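Local coordinates for protein tRNA (guanine(9)-N1)-methyltransferase (Schizosaccharomyces pombe, PDB 4JWH) that transfers a methyl group from S-adenosyl-L-methionine to N1 of guanine 9 in cytoplasmic tRNA, at residues 102-108 and 205-211. Numbering follows the deposited sequence.
With SAH (S-adenosyl-L-homocysteine), chain C.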
loop_
_atom_site.group_PDB
_atom_site.type_symbol
_atom_site.label_atom_id
_atom_site.label_comp_id
_atom_site.label_asym_id
_atom_site.label_seq_id
_atom_site.Cartn_x
_atom_site.Cartn_y
_atom_site.Cartn_z
ATOM N N SER A 102 6.292 2.587 13.843
ATOM C CA SER A 102 5.597 1.325 14.008
ATOM C C SER A 102 6.535 0.221 13.503
ATOM O O SER A 102 7.334 0.438 12.603
ATOM C CB SER A 102 4.316 1.376 13.149
ATOM O OG SER A 102 3.682 0.109 13.026
ATOM N N SER A 103 6.441 -0.970 14.068
ATOM C CA SER A 103 7.194 -2.094 13.521
ATOM C C SER A 103 6.526 -2.686 12.244
ATOM O O SER A 103 7.107 -3.529 11.565
ATOM C CB SER A 103 7.384 -3.156 14.602
ATOM O OG SER A 103 6.121 -3.531 15.097
ATOM N N ILE A 104 5.318 -2.238 11.900
ATOM C CA ILE A 104 4.645 -2.768 10.693
ATOM C C ILE A 104 5.468 -2.580 9.417
ATOM O O ILE A 104 6.143 -1.555 9.254
ATOM C CB ILE A 104 3.211 -2.198 10.551
ATOM C CG1 ILE A 104 2.356 -2.750 11.693
ATOM C CG2 ILE A 104 2.563 -2.571 9.194
ATOM C CD1 ILE A 104 1.078 -1.933 12.024
ATOM N N ARG A 105 5.454 -3.602 8.549
ATOM C CA ARG A 105 5.938 -3.486 7.178
ATOM C C ARG A 105 4.722 -3.301 6.287
ATOM O O ARG A 105 3.738 -4.014 6.448
ATOM C CB ARG A 105 6.692 -4.738 6.719
ATOM C CG ARG A 105 8.175 -4.782 7.131
ATOM C CD ARG A 105 8.371 -4.651 8.633
ATOM N NE ARG A 105 7.632 -5.642 9.418
ATOM C CZ ARG A 105 8.040 -6.893 9.648
ATOM N NH1 ARG A 105 9.175 -7.347 9.105
ATOM N NH2 ARG A 105 7.296 -7.690 10.409
ATOM N N ILE A 106 4.787 -2.345 5.368
ATOM C CA ILE A 106 3.778 -2.261 4.295
ATOM C C ILE A 106 4.462 -2.474 2.962
ATOM O O ILE A 106 5.444 -1.828 2.662
ATOM C CB ILE A 106 2.956 -0.933 4.317
ATOM C CG1 ILE A 106 2.144 -0.830 5.632
ATOM C CG2 ILE A 106 2.074 -0.811 3.022
ATOM C CD1 ILE A 106 1.187 0.396 5.744
ATOM N N VAL A 107 3.934 -3.391 2.166
ATOM C CA VAL A 107 4.543 -3.760 0.885
ATOM C C VAL A 107 3.727 -3.239 -0.298
ATOM O O VAL A 107 2.529 -3.570 -0.439
ATOM C CB VAL A 107 4.632 -5.297 0.740
ATOM C CG1 VAL A 107 5.141 -5.692 -0.612
ATOM C CG2 VAL A 107 5.471 -5.928 1.875
ATOM N N LEU A 108 4.380 -2.477 -1.177
ATOM C CA LEU A 108 3.812 -2.238 -2.491
ATOM C C LEU A 108 4.260 -3.366 -3.431
ATOM O O LEU A 108 5.473 -3.514 -3.734
ATOM C CB LEU A 108 4.179 -0.845 -3.012
ATOM C CG LEU A 108 4.001 0.312 -2.016
ATOM C CD1 LEU A 108 4.390 1.656 -2.608
ATOM C CD2 LEU A 108 2.583 0.351 -1.380
ATOM N N GLU A 205 0.750 -5.021 14.931
ATOM C CA GLU A 205 2.169 -4.649 14.916
ATOM C C GLU A 205 3.115 -5.717 14.344
ATOM O O GLU A 205 4.221 -5.385 13.908
ATOM C CB GLU A 205 2.675 -4.159 16.299
ATOM C CG GLU A 205 2.357 -2.667 16.679
ATOM C CD GLU A 205 2.964 -1.581 15.746
ATOM O OE1 GLU A 205 4.216 -1.435 15.684
ATOM O OE2 GLU A 205 2.175 -0.826 15.095
ATOM N N ASP A 206 2.725 -6.989 14.370
ATOM C CA ASP A 206 3.658 -8.027 13.902
ATOM C C ASP A 206 3.349 -8.490 12.464
ATOM O O ASP A 206 4.031 -9.386 11.923
ATOM C CB ASP A 206 3.828 -9.193 14.927
ATOM C CG ASP A 206 2.555 -10.009 15.108
ATOM O OD1 ASP A 206 2.631 -11.224 15.417
ATOM O OD2 ASP A 206 1.457 -9.436 14.913
ATOM N N LYS A 207 2.388 -7.816 11.815
ATOM C CA LYS A 207 1.973 -8.224 10.473
ATOM C C LYS A 207 2.538 -7.366 9.325
ATOM O O LYS A 207 3.122 -6.287 9.521
ATOM C CB LYS A 207 0.434 -8.316 10.391
ATOM C CG LYS A 207 -0.179 -9.334 11.402
ATOM C CD LYS A 207 0.060 -10.764 10.968
ATOM C CE LYS A 207 -0.501 -11.757 11.953
ATOM N NZ LYS A 207 -1.956 -11.536 12.194
ATOM N N ILE A 208 2.349 -7.866 8.111
ATOM C CA ILE A 208 2.957 -7.265 6.966
ATOM C C ILE A 208 1.827 -7.139 5.982
ATOM O O ILE A 208 1.248 -8.143 5.593
ATOM C CB ILE A 208 4.113 -8.141 6.434
ATOM C CG1 ILE A 208 5.203 -8.289 7.515
ATOM C CG2 ILE A 208 4.662 -7.554 5.151
ATOM C CD1 ILE A 208 6.242 -9.352 7.187
ATOM N N TYR A 209 1.478 -5.907 5.626
ATOM C CA TYR A 209 0.266 -5.652 4.805
ATOM C C TYR A 209 0.684 -5.348 3.404
ATOM O O TYR A 209 1.571 -4.554 3.215
ATOM C CB TYR A 209 -0.575 -4.499 5.410
ATOM C CG TYR A 209 -1.092 -4.953 6.746
ATOM C CD1 TYR A 209 -2.180 -5.824 6.818
ATOM C CD2 TYR A 209 -0.429 -4.606 7.926
ATOM C CE1 TYR A 209 -2.646 -6.294 8.058
ATOM C CE2 TYR A 209 -0.872 -5.080 9.160
ATOM C CZ TYR A 209 -1.976 -5.930 9.209
ATOM O OH TYR A 209 -2.437 -6.402 10.409
ATOM N N ILE A 210 0.065 -6.000 2.424
ATOM C CA ILE A 210 0.439 -5.803 1.022
ATOM C C ILE A 210 -0.620 -4.980 0.301
ATOM O O ILE A 210 -1.803 -5.265 0.415
ATOM C CB ILE A 210 0.619 -7.138 0.277
ATOM C CG1 ILE A 210 1.619 -8.051 1.026
ATOM C CG2 ILE A 210 1.130 -6.912 -1.166
ATOM C CD1 ILE A 210 1.410 -9.534 0.699
ATOM N N ILE A 211 -0.173 -3.975 -0.451
ATOM C CA ILE A 211 -1.025 -3.225 -1.396
ATOM C C ILE A 211 -0.601 -3.586 -2.822
ATOM O O ILE A 211 0.603 -3.550 -3.143
ATOM C CB ILE A 211 -0.904 -1.696 -1.180
ATOM C CG1 ILE A 211 -1.168 -1.346 0.305
ATOM C CG2 ILE A 211 -1.845 -0.938 -2.143
ATOM C CD1 ILE A 211 -0.816 0.081 0.710
HETATM N N SAH C . -8.242 -4.819 -9.658
HETATM C CA SAH C . -7.095 -4.471 -8.834
HETATM C CB SAH C . -7.176 -2.939 -8.604
HETATM C CG SAH C . -6.804 -2.576 -7.227
HETATM S SD SAH C . -6.618 -0.949 -6.610
HETATM C C SAH C . -7.039 -5.472 -7.687
HETATM O O SAH C . -6.653 -5.264 -6.576
HETATM O OXT SAH C . -7.347 -6.607 -7.895
HETATM C "C5'" SAH C . -4.998 -1.017 -5.958
HETATM C "C4'" SAH C . -4.800 -1.663 -4.591
HETATM O "O4'" SAH C . -5.381 -0.936 -3.553
HETATM C "C3'" SAH C . -5.309 -3.099 -4.414
HETATM O "O3'" SAH C . -4.434 -4.053 -4.940
HETATM C "C2'" SAH C . -5.499 -3.226 -2.942
HETATM O "O2'" SAH C . -4.283 -3.604 -2.381
HETATM C "C1'" SAH C . -5.872 -1.813 -2.582
HETATM N N9 SAH C . -7.315 -1.630 -2.348
HETATM C C8 SAH C . -8.115 -0.853 -3.021
HETATM N N7 SAH C . -9.329 -0.841 -2.535
HETATM C C5 SAH C . -9.311 -1.608 -1.489
HETATM C C6 SAH C . -10.271 -2.056 -0.478
HETATM N N6 SAH C . -11.515 -1.653 -0.522
HETATM N N1 SAH C . -9.848 -2.871 0.457
HETATM C C2 SAH C . -8.593 -3.280 0.506
HETATM N N3 SAH C . -7.681 -2.938 -0.368
HETATM C C4 SAH C . -7.967 -2.114 -1.368
HETATM O O HOH W 1 5.297 -6.294 11.159
#
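Parallel strands 105-109 and 208-212, neighbours inside the six-stranded sheet of the SPOUT-type methyltransferase domain, start just after a turn where Ser102 and Ser103 bind the Glu205 carboxylate, and their C-terminal ends lead to S-adenosyl-L-homocysteine. Tyr209 N donates to Arg105 O, Val107 N to Tyr209 O (2.8 Å) and Ile211 N to Val107 O (2.7 Å). Ahead of the strands, a bend at chi2 (-61°) folds the Glu205 carboxylate back toward the serines; it takes Ser102 OG on OE2 (2.7 Å) and Ser103 N on OE1 (2.8 Å), both on syn sides and somewhat out of plane. Ser102 OG also accepts from Ile104 N (3.1 Å), closing an ST turn. With alanine in place of Ser102, Glu205 OE2 and Ile104 N both lose OG, and the carboxylate is likely to turn more freely. Ile208 CG1 lies over one face of the Arg105 guanidinium, 3.6 Å from NH2, while an in-plane water accepts from NH2 and lies within hydrogen-bonding reach of Lys207 O and Glu205 O. Ile104 CG2 meets the Tyr209 ring edge at CD2 (3.8 Å); the phenol OH bonds to Asp204 N. Ile211 CD1 packs on Ile106 CG2. A hydroxyl and a backbone N-H probably stabilise the Glu205 charge; at the other end Ile211 sets CG2 against ribose O2' (3.6 Å).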